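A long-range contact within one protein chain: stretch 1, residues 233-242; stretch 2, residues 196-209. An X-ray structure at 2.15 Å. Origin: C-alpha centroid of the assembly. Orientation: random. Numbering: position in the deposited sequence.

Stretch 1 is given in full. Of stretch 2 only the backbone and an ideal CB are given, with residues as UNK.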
# COMPACT_ATOMS: atom_id res chain seq x y z
N SER A 233 0.91 2.93 0.53
CA SER A 233 1.99 3.37 -0.35
C SER A 233 1.45 3.97 -1.65
O SER A 233 0.59 4.86 -1.60
CB SER A 233 2.93 2.18 -0.61
OG SER A 233 4.09 2.52 -1.34
N GLN A 234 1.88 3.43 -2.82
CA GLN A 234 1.43 3.83 -4.15
C GLN A 234 -0.10 3.74 -4.30
O GLN A 234 -0.67 4.44 -5.14
CB GLN A 234 2.11 2.98 -5.22
CG GLN A 234 1.91 3.50 -6.63
CD GLN A 234 1.89 2.39 -7.63
OE1 GLN A 234 0.98 2.28 -8.45
NE2 GLN A 234 2.90 1.54 -7.59
N GLY A 235 -0.74 2.90 -3.48
CA GLY A 235 -2.20 2.77 -3.45
C GLY A 235 -2.92 4.10 -3.33
O GLY A 235 -3.99 4.28 -3.92
N GLY A 236 -2.31 5.03 -2.59
CA GLY A 236 -2.79 6.40 -2.41
C GLY A 236 -2.77 7.16 -3.72
O GLY A 236 -3.74 7.86 -4.05
N LEU A 237 -1.69 7.00 -4.50
CA LEU A 237 -1.56 7.63 -5.82
C LEU A 237 -2.58 7.06 -6.79
O LEU A 237 -3.20 7.82 -7.52
CB LEU A 237 -0.13 7.47 -6.39
CG LEU A 237 0.96 8.33 -5.76
CD1 LEU A 237 2.33 7.89 -6.25
CD2 LEU A 237 0.75 9.80 -6.09
N ASP A 238 -2.77 5.72 -6.77
CA ASP A 238 -3.73 5.04 -7.64
C ASP A 238 -5.16 5.52 -7.37
O ASP A 238 -5.92 5.71 -8.31
CB ASP A 238 -3.66 3.51 -7.44
CG ASP A 238 -2.30 2.88 -7.68
OD1 ASP A 238 -1.46 3.51 -8.34
OD2 ASP A 238 -2.10 1.74 -7.23
N THR A 239 -5.50 5.71 -6.08
CA THR A 239 -6.82 6.17 -5.66
C THR A 239 -7.05 7.62 -6.02
O THR A 239 -8.10 7.94 -6.58
CB THR A 239 -7.06 5.87 -4.17
OG1 THR A 239 -6.74 4.50 -3.92
CG2 THR A 239 -8.51 6.17 -3.73
N GLN A 240 -6.08 8.50 -5.71
CA GLN A 240 -6.15 9.93 -6.02
C GLN A 240 -6.31 10.17 -7.53
O GLN A 240 -7.12 11.01 -7.92
CB GLN A 240 -4.93 10.68 -5.46
CG GLN A 240 -5.05 12.21 -5.52
CD GLN A 240 -6.01 12.83 -4.52
OE1 GLN A 240 -6.78 12.15 -3.81
NE2 GLN A 240 -5.98 14.16 -4.45
N TRP A 241 -5.56 9.42 -8.36
CA TRP A 241 -5.66 9.50 -9.82
C TRP A 241 -7.05 9.03 -10.27
O TRP A 241 -7.68 9.70 -11.09
CB TRP A 241 -4.52 8.70 -10.51
CG TRP A 241 -4.46 8.87 -12.01
CD1 TRP A 241 -5.21 8.21 -12.94
CD2 TRP A 241 -3.58 9.74 -12.74
NE1 TRP A 241 -4.86 8.62 -14.21
CE2 TRP A 241 -3.85 9.54 -14.12
CE3 TRP A 241 -2.61 10.69 -12.37
CZ2 TRP A 241 -3.18 10.26 -15.12
CZ3 TRP A 241 -1.91 11.37 -13.36
CH2 TRP A 241 -2.19 11.14 -14.72
N ALA A 242 -7.55 7.90 -9.71
CA ALA A 242 -8.89 7.37 -10.03
C ALA A 242 -9.98 8.39 -9.67
O ALA A 242 -10.86 8.65 -10.48
CB ALA A 242 -9.12 6.06 -9.28
N UNK A 196 -6.12 -6.94 -6.38
CA UNK A 196 -4.81 -7.43 -6.79
C UNK A 196 -4.50 -6.81 -8.14
O UNK A 196 -5.02 -7.26 -9.17
CB UNK A 196 -4.77 -8.96 -6.85
N UNK A 197 -3.73 -5.71 -8.14
CA UNK A 197 -3.34 -4.99 -9.35
C UNK A 197 -2.33 -5.84 -10.14
O UNK A 197 -1.32 -6.25 -9.56
CB UNK A 197 -2.75 -3.62 -9.00
N UNK A 198 -2.62 -6.18 -11.43
CA UNK A 198 -1.67 -7.01 -12.21
C UNK A 198 -0.27 -6.40 -12.29
O UNK A 198 -0.13 -5.17 -12.33
CB UNK A 198 -2.20 -7.22 -13.63
N UNK A 199 0.76 -7.27 -12.26
CA UNK A 199 2.19 -6.93 -12.27
C UNK A 199 2.57 -6.25 -10.94
O UNK A 199 3.56 -5.51 -10.86
CB UNK A 199 2.52 -6.02 -13.45
N UNK A 200 1.77 -6.52 -9.88
CA UNK A 200 1.93 -6.02 -8.51
C UNK A 200 2.24 -4.52 -8.45
O UNK A 200 3.23 -4.11 -7.84
CB UNK A 200 3.04 -6.80 -7.81
N UNK A 201 1.40 -3.70 -9.13
CA UNK A 201 1.52 -2.23 -9.15
C UNK A 201 2.87 -1.69 -9.70
O UNK A 201 3.21 -0.55 -9.42
CB UNK A 201 1.32 -1.70 -7.73
N UNK A 202 3.61 -2.51 -10.46
CA UNK A 202 4.90 -2.08 -11.02
C UNK A 202 4.77 -1.47 -12.41
O UNK A 202 5.67 -0.74 -12.84
CB UNK A 202 5.86 -3.27 -11.08
N UNK A 203 3.63 -1.69 -13.10
CA UNK A 203 3.36 -1.05 -14.38
C UNK A 203 2.94 0.40 -14.12
O UNK A 203 2.80 0.82 -12.96
CB UNK A 203 2.28 -1.81 -15.16
N UNK A 204 2.73 1.15 -15.20
CA UNK A 204 2.28 2.53 -15.24
C UNK A 204 1.15 2.79 -14.21
O UNK A 204 0.12 2.12 -14.24
CB UNK A 204 1.80 2.87 -16.65
N UNK A 205 1.39 3.74 -13.28
CA UNK A 205 0.44 4.14 -12.22
C UNK A 205 -0.92 4.57 -12.84
O UNK A 205 -1.96 4.28 -12.26
CB UNK A 205 1.03 5.28 -11.39
N UNK A 206 -0.89 5.18 -14.05
CA UNK A 206 -2.08 5.60 -14.80
C UNK A 206 -2.97 4.39 -15.15
O UNK A 206 -4.19 4.51 -15.13
CB UNK A 206 -1.67 6.34 -16.08
N UNK A 207 -2.35 3.23 -15.46
CA UNK A 207 -3.04 1.98 -15.76
C UNK A 207 -3.52 1.37 -14.44
O UNK A 207 -4.66 0.93 -14.35
CB UNK A 207 -2.13 1.01 -16.52
N UNK A 208 -2.65 1.35 -13.41
CA UNK A 208 -2.98 0.81 -12.08
C UNK A 208 -4.23 1.46 -11.51
O UNK A 208 -5.06 0.77 -10.93
CB UNK A 208 -1.81 1.01 -11.12
N UNK A 209 -4.36 2.79 -11.70
CA UNK A 209 -5.48 3.61 -11.24
C UNK A 209 -6.84 3.18 -11.81
O UNK A 209 -7.85 3.34 -11.13
CB UNK A 209 -5.22 5.07 -11.61

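Positions 196 to 200 run as loop, and none of their ideal CB atoms has an atom of stretch 1 within 5.5 Å, so that stretch says little about their identity. At 197 CA-to-CB points toward stretch 1, and a long side chain could cross the gap; polar or branched aliphatic types would both be plausible. It is Ile 197, whose CD1 ends 3.4 Å from Asp 238 OD2. At 199 and 200 phi is positive (69° and 46°), which glycine or asparagine tolerates best; 196 and 198 are open to many types. They are Asn 196, Pro 198, Gln 199 and Ala 200.

Position 201 again has positive phi (59°), which favours glycine or asparagine, but its CB points toward stretch 1, 3.6 Å from Gln 234 NE2. A small polar residue would fit. It is Ser 201. Its carbonyl O accepts from Gln 234 NE2 at 2.8 Å and a nearly straight 174°, a bond any residue's backbone could make; its own OG donates to a water, whose O is 2.8 Å away and which in turn donates to Asp 238 OD2 at 2.6 Å.

At 202 the CB points away, at 203 sideways and at 204 away, all without neighbours in stretch 1 within 5.5 Å, so stretch 1 sets no preference at 202 or 203 and many types would suit. Position 204 directly precedes a helix, where Asp, Asn, Ser or Thr commonly cap. The residues are Leu 202, Asn 203 and Asp 204, whose OD1 accepts from the backbone N of 206 at 3.0 Å.

The CB of 205 points sideways, 4.2 Å from Gln 234 OE1 and 4.3 Å from Asp 238 OD1. A donor would be tempting, yet a compact aliphatic group also fits. Val 205 (chi1 t) places CG1 3.2 Å from Asp 238 OD1 and 4.2 Å from Leu 237 CB.

At 206 the CB lies 4.3 Å from Trp 241 CZ2, suiting a side chain with methylenes to lay against the ring. Gln 206 CG lies 4.0 Å from the centroid of the Trp 241 six-membered ring, 30° off the normal, an off-centre CH-pi contact, while its NE2 donates to Asp 204 OD1 at 3.1 Å.

Position 207 points away and is unconstrained here; it is Ile 207.

At 208 the CB points toward two oxygens, Asp 238 OD1 at 3.8 Å and Gln 234 OE1 at 4.1 Å; the amide oxygen is an acceptor, so a short donor is favoured. Asn 208 ND2 donates to Gln 234 OE1 at 3.0 Å and 155°.

At 209 the CB is only 3.4 Å from both Trp 241 CD1 and Asp 238 O, which argues for Gly, Ala or Ser. Ser 209 OG donates to Val 205 O at 2.7 Å, and lies 3.3 Å from Trp 241 CB.

Stretch 2, residues 196-209: NIPQASLNDVQINS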
# COMPACT_ATOMS: atom_id res chain seq x y z
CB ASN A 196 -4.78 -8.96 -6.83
CG ASN A 196 -4.91 -9.59 -5.47
OD1 ASN A 196 -4.17 -9.28 -4.53
ND2 ASN A 196 -5.86 -10.51 -5.34
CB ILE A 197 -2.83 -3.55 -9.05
CG1 ILE A 197 -3.96 -2.69 -8.41
CG2 ILE A 197 -2.25 -2.88 -10.32
CD1 ILE A 197 -3.52 -1.32 -7.80
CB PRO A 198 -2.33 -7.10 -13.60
CG PRO A 198 -3.79 -6.82 -13.35
CD PRO A 198 -3.80 -5.81 -12.24
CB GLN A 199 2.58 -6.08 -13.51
CG GLN A 199 2.58 -6.83 -14.85
CD GLN A 199 1.23 -7.33 -15.31
OE1 GLN A 199 0.93 -8.53 -15.24
NE2 GLN A 199 0.37 -6.44 -15.79
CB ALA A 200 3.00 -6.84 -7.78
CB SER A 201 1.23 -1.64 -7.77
OG SER A 201 0.01 -2.13 -7.23
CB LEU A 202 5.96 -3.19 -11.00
CG LEU A 202 6.49 -3.57 -9.61
CD1 LEU A 202 7.28 -4.83 -9.67
CD2 LEU A 202 7.33 -2.44 -8.99
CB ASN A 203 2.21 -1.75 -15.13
CG ASN A 203 2.48 -3.11 -15.71
OD1 ASN A 203 3.61 -3.60 -15.76
ND2 ASN A 203 1.43 -3.74 -16.18
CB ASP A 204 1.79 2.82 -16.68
CG ASP A 204 1.39 4.24 -17.01
OD1 ASP A 204 1.34 5.08 -16.08
OD2 ASP A 204 1.13 4.52 -18.19
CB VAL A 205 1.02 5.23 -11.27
CG1 VAL A 205 0.01 5.63 -10.19
CG2 VAL A 205 2.31 4.76 -10.61
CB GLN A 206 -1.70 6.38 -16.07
CG GLN A 206 -0.85 7.62 -15.78
CD GLN A 206 -0.30 8.26 -17.03
OE1 GLN A 206 -0.70 9.36 -17.42
NE2 GLN A 206 0.65 7.60 -17.67
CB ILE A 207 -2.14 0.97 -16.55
CG1 ILE A 207 -1.60 1.55 -17.89
CG2 ILE A 207 -2.85 -0.40 -16.76
CD1 ILE A 207 -2.63 2.05 -18.93
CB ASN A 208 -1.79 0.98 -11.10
CG ASN A 208 -0.54 0.26 -11.54
OD1 ASN A 208 -0.57 -0.66 -12.36
ND2 ASN A 208 0.60 0.65 -10.98
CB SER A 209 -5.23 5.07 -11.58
OG SER A 209 -4.01 5.49 -10.99
O HOH W 1 -0.37 0.30 -5.91
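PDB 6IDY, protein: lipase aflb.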